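Local coordinates for protein transcriptional regulator, LacI family (PDB 2RGY) that probably regulates transcription as a LacI-family repressor or activator, its sugar-binding-protein-like domain sensing a small effector, at residues R113-I124 against G149-H157; H128-G136 against P189-M200. One frame throughout, in Å; residues are numbered along the deposited sequence.

In the fold
Both contacts lie in the same lobe of the periplasmic-binding-protein-like fold, their centres about 12 Å apart. Contact 2 joins strands 131-135 and 192-195 inside the mixed sheet; contact 1 packs helices 112-125 and 141-155 against each other on one side of that sheet. Along the chain their segments alternate, in keeping with the alpha/beta order of the lobe. F150 binds the two layers together: its CE2 reaches V133 CG2 at 3.3 Å, and its ring stacks on that of F194. At the edge of the lobe R129 NH1 probably donates to H157 O over 3.0 Å, and H128 N probably to L123 O over 3.3 Å.

Contact 1. Residues R113-I124 against G149-H157; sequences RRGGELAAATLI and GFFDELARH
E117 and E153 both carry CG anti to the backbone N, which brings the two chains together along the side of the helix pair, where E117 CG lies 3.5 Å from E153 OE1. They cross at about a right angle. E117 runs on extended, whereas E153 lays CB and CG against A120 CB, and its bend at chi2 (66°) turns the carboxylate toward E117 CG and A121 CB.

The axes of segments 113-124 and 149-155 approach to 6.8 Å at 45°, a closeness that depends on small residues. G116 and G149 meet backbone to backbone, and having no side chains they let the helices come this close; G149 CA offers a C-H to R113 O at 3.3 Å. A120 has just a methyl, and its CB wedges between F150 CD1 and L154 CD2. Further along, I124 suits its place because it branches: CD1 presses tightly on L154 CD2, at 3.5 Å, while CG2 sits over one face of the H157 ring in a CH-pi contact. That ring is held in turn, for H157 ND1 donates almost straight to E153 O, which lies in the imidazole plane (3.0 Å).

On the partly exposed side of the pair, R114 NH1 bridges to E117 OE1 and R156 NH1 to E153 OE1 (2.9 Å), with a long bridge from R156 NH1 to E117 OE2. E117 OE2 and E153 OE1 are 4.5 Å apart, so the flanking arginines probably offset the mutual repulsion of the carboxylates.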
# COMPACT_ATOMS: atom_id res chain seq x y z
N ARG A 113 -16.36 17.77 4.99
CA ARG A 113 -17.26 18.71 4.31
C ARG A 113 -16.36 19.72 3.60
O ARG A 113 -16.50 19.96 2.41
CB ARG A 113 -18.14 19.42 5.34
CG ARG A 113 -19.31 20.20 4.77
CD ARG A 113 -20.06 20.88 5.90
NE ARG A 113 -21.51 20.88 5.69
CZ ARG A 113 -22.38 21.49 6.50
NH1 ARG A 113 -21.96 22.15 7.57
NH2 ARG A 113 -23.68 21.46 6.21
N ARG A 114 -15.43 20.28 4.36
CA ARG A 114 -14.49 21.25 3.83
C ARG A 114 -13.64 20.60 2.73
O ARG A 114 -13.26 21.25 1.75
CB ARG A 114 -13.59 21.76 4.95
CG ARG A 114 -12.41 22.59 4.51
CD ARG A 114 -12.81 23.90 3.89
NE ARG A 114 -11.62 24.72 3.68
CZ ARG A 114 -11.63 25.94 3.15
NH1 ARG A 114 -12.78 26.49 2.78
NH2 ARG A 114 -10.48 26.60 2.99
N GLY A 115 -13.34 19.32 2.90
CA GLY A 115 -12.54 18.61 1.92
C GLY A 115 -13.26 18.55 0.58
O GLY A 115 -12.66 18.84 -0.45
N GLY A 116 -14.54 18.19 0.59
CA GLY A 116 -15.30 18.12 -0.64
C GLY A 116 -15.42 19.51 -1.26
O GLY A 116 -15.33 19.67 -2.48
N GLU A 117 -15.61 20.51 -0.41
CA GLU A 117 -15.74 21.89 -0.85
C GLU A 117 -14.52 22.31 -1.66
O GLU A 117 -14.65 22.87 -2.75
CB GLU A 117 -15.92 22.78 0.38
CG GLU A 117 -16.00 24.26 0.11
CD GLU A 117 -16.19 25.05 1.39
OE1 GLU A 117 -15.27 25.81 1.78
OE2 GLU A 117 -17.27 24.88 2.02
N LEU A 118 -13.33 22.02 -1.13
CA LEU A 118 -12.07 22.37 -1.80
C LEU A 118 -11.91 21.66 -3.15
O LEU A 118 -11.36 22.22 -4.09
CB LEU A 118 -10.88 22.03 -0.89
CG LEU A 118 -10.69 22.88 0.37
CD1 LEU A 118 -9.52 22.36 1.19
CD2 LEU A 118 -10.44 24.32 -0.01
N ALA A 119 -12.39 20.42 -3.23
CA ALA A 119 -12.29 19.66 -4.47
C ALA A 119 -13.12 20.36 -5.54
O ALA A 119 -12.67 20.55 -6.66
CB ALA A 119 -12.81 18.25 -4.25
N ALA A 120 -14.34 20.74 -5.18
CA ALA A 120 -15.21 21.42 -6.12
C ALA A 120 -14.63 22.77 -6.52
O ALA A 120 -14.60 23.10 -7.70
CB ALA A 120 -16.60 21.61 -5.51
N ALA A 121 -14.16 23.54 -5.55
CA ALA A 121 -13.60 24.86 -5.82
C ALA A 121 -12.38 24.80 -6.73
O ALA A 121 -12.18 25.68 -7.56
CB ALA A 121 -13.23 25.56 -4.52
N THR A 122 -11.57 23.76 -6.57
CA THR A 122 -10.39 23.62 -7.41
C THR A 122 -10.86 23.49 -8.85
O THR A 122 -10.42 24.23 -9.73
CB THR A 122 -9.57 22.35 -7.05
OG1 THR A 122 -9.22 22.38 -5.66
CG2 THR A 122 -8.30 22.30 -7.87
N LEU A 123 -11.79 22.58 -9.10
CA LEU A 123 -12.32 22.36 -10.44
C LEU A 123 -13.03 23.60 -10.99
O LEU A 123 -12.76 24.04 -12.11
CB LEU A 123 -13.28 21.18 -10.44
CG LEU A 123 -12.63 19.82 -10.15
CD1 LEU A 123 -13.69 18.73 -10.07
CD2 LEU A 123 -11.61 19.51 -11.23
N ILE A 124 -13.93 24.17 -10.21
CA ILE A 124 -14.66 25.32 -10.67
C ILE A 124 -13.75 26.51 -10.95
O ILE A 124 -13.94 27.21 -11.93
CB ILE A 124 -15.77 25.71 -9.68
CG1 ILE A 124 -16.89 24.67 -9.76
CG2 ILE A 124 -16.32 27.10 -10.03
CD1 ILE A 124 -17.81 24.66 -8.56
N GLY A 149 -20.22 18.56 0.97
CA GLY A 149 -19.40 19.75 0.81
C GLY A 149 -19.14 20.04 -0.65
O GLY A 149 -19.13 21.20 -1.08
N PHE A 150 -18.92 18.99 -1.43
CA PHE A 150 -18.67 19.15 -2.85
C PHE A 150 -19.88 19.83 -3.51
O PHE A 150 -19.74 20.83 -4.22
CB PHE A 150 -18.46 17.78 -3.50
CG PHE A 150 -18.18 17.84 -4.97
CD1 PHE A 150 -16.92 18.19 -5.44
CD2 PHE A 150 -19.18 17.51 -5.89
CE1 PHE A 150 -16.64 18.20 -6.81
CE2 PHE A 150 -18.91 17.52 -7.26
CZ PHE A 150 -17.64 17.86 -7.72
N PHE A 151 -21.07 19.29 -3.25
CA PHE A 151 -22.27 19.84 -3.84
C PHE A 151 -22.75 21.17 -3.27
O PHE A 151 -23.50 21.87 -3.94
CB PHE A 151 -23.38 18.79 -3.79
CG PHE A 151 -23.15 17.66 -4.75
CD1 PHE A 151 -23.17 17.89 -6.12
CD2 PHE A 151 -22.88 16.37 -4.28
CE1 PHE A 151 -22.91 16.85 -7.03
CE2 PHE A 151 -22.62 15.31 -5.17
CZ PHE A 151 -22.64 15.55 -6.55
N ASP A 152 -22.32 21.51 -2.06
CA ASP A 152 -22.70 22.80 -1.49
C ASP A 152 -21.99 23.85 -2.34
O ASP A 152 -22.60 24.81 -2.78
CB ASP A 152 -22.23 22.96 -0.04
CG ASP A 152 -23.04 22.16 0.95
OD1 ASP A 152 -24.19 21.78 0.64
OD2 ASP A 152 -22.53 21.91 2.07
N GLU A 153 -20.70 23.63 -2.58
CA GLU A 153 -19.89 24.54 -3.38
C GLU A 153 -20.45 24.67 -4.80
O GLU A 153 -20.47 25.76 -5.37
CB GLU A 153 -18.45 24.05 -3.42
CG GLU A 153 -17.47 24.95 -4.17
CD GLU A 153 -17.26 26.29 -3.49
OE1 GLU A 153 -17.46 26.39 -2.26
OE2 GLU A 153 -16.88 27.25 -4.20
N LEU A 154 -20.90 23.55 -5.36
CA LEU A 154 -21.47 23.56 -6.70
C LEU A 154 -22.75 24.40 -6.72
O LEU A 154 -22.98 25.16 -7.66
CB LEU A 154 -21.82 22.14 -7.19
CG LEU A 154 -20.73 21.06 -7.37
CD1 LEU A 154 -21.16 20.11 -8.48
CD2 LEU A 154 -19.39 21.69 -7.70
N ALA A 155 -23.56 24.26 -5.68
CA ALA A 155 -24.81 24.99 -5.57
C ALA A 155 -24.57 26.49 -5.54
O ALA A 155 -25.35 27.25 -6.11
CB ALA A 155 -25.57 24.56 -4.33
N ARG A 156 -23.49 26.91 -4.88
CA ARG A 156 -23.14 28.33 -4.79
C ARG A 156 -22.79 28.88 -6.17
O ARG A 156 -22.76 30.10 -6.37
CB ARG A 156 -21.93 28.55 -3.87
CG ARG A 156 -22.22 28.36 -2.40
CD ARG A 156 -20.95 28.50 -1.56
NE ARG A 156 -21.19 28.00 -0.21
CZ ARG A 156 -20.61 26.92 0.31
NH1 ARG A 156 -19.74 26.21 -0.40
NH2 ARG A 156 -20.94 26.52 1.53
N HIS A 157 -22.50 27.98 -7.11
CA HIS A 157 -22.15 28.39 -8.46
C HIS A 157 -23.24 28.11 -9.47
O HIS A 157 -23.00 28.14 -10.67
CB HIS A 157 -20.86 27.72 -8.89
CG HIS A 157 -19.66 28.31 -8.22
ND1 HIS A 157 -19.23 27.91 -6.97
CD2 HIS A 157 -18.86 29.34 -8.58
CE1 HIS A 157 -18.23 28.68 -6.59
NE2 HIS A 157 -17.99 29.56 -7.54

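Contact 2. Residues H128-G136 against P189-M200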
# COMPACT_ATOMS: atom_id res chain seq x y z
N HIS A 128 -14.05 24.75 -15.03
CA HIS A 128 -14.91 23.61 -15.33
C HIS A 128 -16.35 23.83 -14.82
O HIS A 128 -16.55 24.18 -13.66
CB HIS A 128 -14.30 22.35 -14.71
CG HIS A 128 -12.92 22.05 -15.21
ND1 HIS A 128 -12.68 21.40 -16.41
CD2 HIS A 128 -11.71 22.37 -14.72
CE1 HIS A 128 -11.38 21.34 -16.62
NE2 HIS A 128 -10.77 21.92 -15.61
N ARG A 129 -17.33 23.62 -15.70
CA ARG A 129 -18.75 23.78 -15.37
C ARG A 129 -19.50 22.45 -15.44
O ARG A 129 -20.53 22.28 -14.79
CB ARG A 129 -19.42 24.77 -16.34
CG ARG A 129 -18.95 26.21 -16.24
CD ARG A 129 -19.50 26.92 -15.01
NE ARG A 129 -20.96 26.83 -14.90
CZ ARG A 129 -21.66 27.37 -13.90
NH1 ARG A 129 -21.04 28.04 -12.94
NH2 ARG A 129 -22.98 27.21 -13.85
N LYS A 130 -19.01 21.53 -16.27
CA LYS A 130 -19.62 20.21 -16.42
C LYS A 130 -18.69 19.25 -15.70
O LYS A 130 -17.62 18.91 -16.20
CB LYS A 130 -19.71 19.83 -17.91
CG LYS A 130 -20.61 20.72 -18.75
CD LYS A 130 -22.08 20.45 -18.49
CE LYS A 130 -22.97 21.28 -19.42
NZ LYS A 130 -22.71 22.76 -19.31
N LEU A 131 -19.12 18.80 -14.52
CA LEU A 131 -18.33 17.92 -13.69
C LEU A 131 -18.95 16.55 -13.52
O LEU A 131 -20.12 16.35 -13.83
CB LEU A 131 -18.17 18.58 -12.31
CG LEU A 131 -17.78 20.06 -12.37
CD1 LEU A 131 -18.05 20.72 -11.05
CD2 LEU A 131 -16.31 20.17 -12.76
N ALA A 132 -18.16 15.61 -13.03
CA ALA A 132 -18.60 14.24 -12.79
C ALA A 132 -17.96 13.76 -11.48
O ALA A 132 -16.92 14.27 -11.07
CB ALA A 132 -18.17 13.33 -13.96
N VAL A 133 -18.59 12.79 -10.83
CA VAL A 133 -18.07 12.27 -9.58
C VAL A 133 -18.11 10.75 -9.45
O VAL A 133 -19.10 10.11 -9.82
CB VAL A 133 -18.84 12.84 -8.37
CG1 VAL A 133 -18.25 12.29 -7.08
CG2 VAL A 133 -18.80 14.37 -8.38
N ILE A 134 -17.03 10.18 -8.93
CA ILE A 134 -16.95 8.75 -8.68
C ILE A 134 -16.74 8.70 -7.18
O ILE A 134 -15.69 9.10 -6.68
CB ILE A 134 -15.74 8.10 -9.39
CG1 ILE A 134 -15.97 8.08 -10.90
CG2 ILE A 134 -15.53 6.68 -8.86
CD1 ILE A 134 -14.80 7.53 -11.69
N SER A 135 -17.75 8.25 -6.44
CA SER A 135 -17.64 8.22 -4.99
C SER A 135 -17.47 6.85 -4.36
O SER A 135 -17.36 5.83 -5.05
CB SER A 135 -18.86 8.90 -4.36
OG SER A 135 -19.95 8.00 -4.21
N GLY A 136 -17.44 6.84 -3.03
CA GLY A 136 -17.33 5.61 -2.29
C GLY A 136 -18.75 5.20 -1.97
O GLY A 136 -19.69 5.81 -2.49
N PRO A 189 -21.57 14.14 -20.66
CA PRO A 189 -20.46 15.07 -20.86
C PRO A 189 -19.85 15.54 -19.55
O PRO A 189 -20.55 15.64 -18.54
CB PRO A 189 -21.11 16.21 -21.64
CG PRO A 189 -22.46 16.27 -21.01
CD PRO A 189 -22.86 14.80 -20.94
N PHE A 190 -18.55 15.81 -19.55
CA PHE A 190 -17.86 16.30 -18.36
C PHE A 190 -16.42 16.63 -18.69
O PHE A 190 -15.77 15.93 -19.47
CB PHE A 190 -17.94 15.27 -17.22
CG PHE A 190 -17.04 14.09 -17.41
CD1 PHE A 190 -15.72 14.13 -16.96
CD2 PHE A 190 -17.51 12.94 -18.03
CE1 PHE A 190 -14.87 13.03 -17.12
CE2 PHE A 190 -16.68 11.83 -18.21
CZ PHE A 190 -15.34 11.87 -17.75
N THR A 191 -15.90 17.71 -18.11
CA THR A 191 -14.52 18.08 -18.37
C THR A 191 -13.71 17.99 -17.09
O THR A 191 -12.48 18.07 -17.13
CB THR A 191 -14.40 19.52 -18.92
OG1 THR A 191 -14.90 20.44 -17.95
CG2 THR A 191 -15.19 19.65 -20.22
N GLY A 192 -14.40 17.81 -15.97
CA GLY A 192 -13.74 17.71 -14.68
C GLY A 192 -14.31 16.57 -13.87
O GLY A 192 -15.53 16.43 -13.77
N LEU A 193 -13.44 15.77 -13.28
CA LEU A 193 -13.84 14.60 -12.49
C LEU A 193 -13.31 14.60 -11.06
O LEU A 193 -12.13 14.84 -10.83
CB LEU A 193 -13.37 13.32 -13.19
CG LEU A 193 -13.50 12.00 -12.41
CD1 LEU A 193 -14.97 11.67 -12.21
CD2 LEU A 193 -12.81 10.87 -13.18
N PHE A 194 -14.19 14.32 -10.12
CA PHE A 194 -13.81 14.23 -8.72
C PHE A 194 -13.95 12.79 -8.24
O PHE A 194 -15.02 12.19 -8.34
CB PHE A 194 -14.69 15.14 -7.86
CG PHE A 194 -14.51 14.94 -6.39
CD1 PHE A 194 -13.24 14.81 -5.83
CD2 PHE A 194 -15.62 14.97 -5.54
CE1 PHE A 194 -13.06 14.70 -4.45
CE2 PHE A 194 -15.46 14.87 -4.14
CZ PHE A 194 -14.18 14.74 -3.59
N CYS A 195 -12.85 12.24 -7.74
CA CYS A 195 -12.82 10.87 -7.23
C CYS A 195 -12.69 10.89 -5.71
O CYS A 195 -11.78 11.51 -5.16
CB CYS A 195 -11.66 10.10 -7.85
SG CYS A 195 -11.86 9.87 -9.61
N ALA A 196 -13.61 10.20 -5.04
CA ALA A 196 -13.67 10.13 -3.59
C ALA A 196 -12.36 9.77 -2.87
O ALA A 196 -12.21 10.05 -1.68
CB ALA A 196 -14.78 9.18 -3.16
N ASN A 197 -11.44 9.13 -3.59
CA ASN A 197 -10.14 8.79 -3.01
C ASN A 197 -9.12 8.63 -4.12
O ASN A 197 -9.48 8.37 -5.27
CB ASN A 197 -10.22 7.54 -2.11
CG ASN A 197 -10.22 6.23 -2.89
OD1 ASN A 197 -10.51 6.19 -4.09
ND2 ASN A 197 -9.91 5.14 -2.19
N ASP A 198 -7.84 8.81 -3.78
CA ASP A 198 -6.76 8.71 -4.76
C ASP A 198 -6.72 7.37 -5.49
O ASP A 198 -6.38 7.31 -6.67
CB ASP A 198 -5.41 8.98 -4.09
CG ASP A 198 -5.24 10.44 -3.66
OD1 ASP A 198 -6.04 11.29 -4.10
OD2 ASP A 198 -4.30 10.74 -2.90
N THR A 199 -7.05 6.29 -4.78
CA THR A 199 -7.03 4.96 -5.37
C THR A 199 -7.93 4.89 -6.59
O THR A 199 -7.49 4.49 -7.66
CB THR A 199 -7.49 3.89 -4.35
OG1 THR A 199 -6.52 3.80 -3.30
CG2 THR A 199 -7.63 2.52 -5.01
N MSE A 200 -9.19 5.28 -6.44
CA MSE A 200 -10.10 5.23 -7.57
C MSE A 200 -9.66 6.24 -8.64
O MSE A 200 -9.82 5.99 -9.84
CB MSE A 200 -11.54 5.51 -7.12
CG MSE A 200 -12.13 4.49 -6.12
SE MSE A 200 -13.92 4.67 -5.88
CE MSE A 200 -13.99 6.26 -5.05
O HOH W 1 -16.84 22.12 -18.08
O HOH W 2 -21.58 17.08 -16.23
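Strands 131-135 and 192-195 run parallel, 20° apart, pairing L131 with G192 through I134 with C195, and the bonds alternate: A132 N to G192 O, F194 N to A132 O, I134 N to F194 O, A196 N to I134 O, each 2.9 Å. Just before the strands, K130 O takes T191 N, and G192 N more weakly.

H128 approaches T191 with its ring edge, ND1 and OG1 sharing a hydrogen bond of 2.9 Å at 171°. T191 OG1 also contacts a water that accepts from R129 N, so a hydroxyl suits this end of the pair. G192, with no side chain, lets L131 CD2 lie 4.0 Å from its CA.

This is the central sheet of a Rossmann-like lobe, as in periplasmic binding proteins, with helices on both faces. On the face of A132 and I134, the methyl of A132 lies over the F190 ring, 4.1 Å from its centroid. F190 holds CG between its backbone N and carbonyl carbon (chi1 75°), which brings the ring to that methyl. L193 CD1 lies 4.0 Å from both A132 CB and I134 CG1, and helices 173-186 and 198-210 close over this apolar layer. V133 and F194 point the same way from the other face, toward helix 141-155, and V133 CG1 lies 4.1 Å from F194 CD2.

Past the strand ends, selenomethionine M200 bends at chi3 and brings CE to 3.4 Å from S135 O, while SE packs on I134 CG2. N197 caps the helix that starts at D198, its OD1 accepting from M200 N at 2.8 Å.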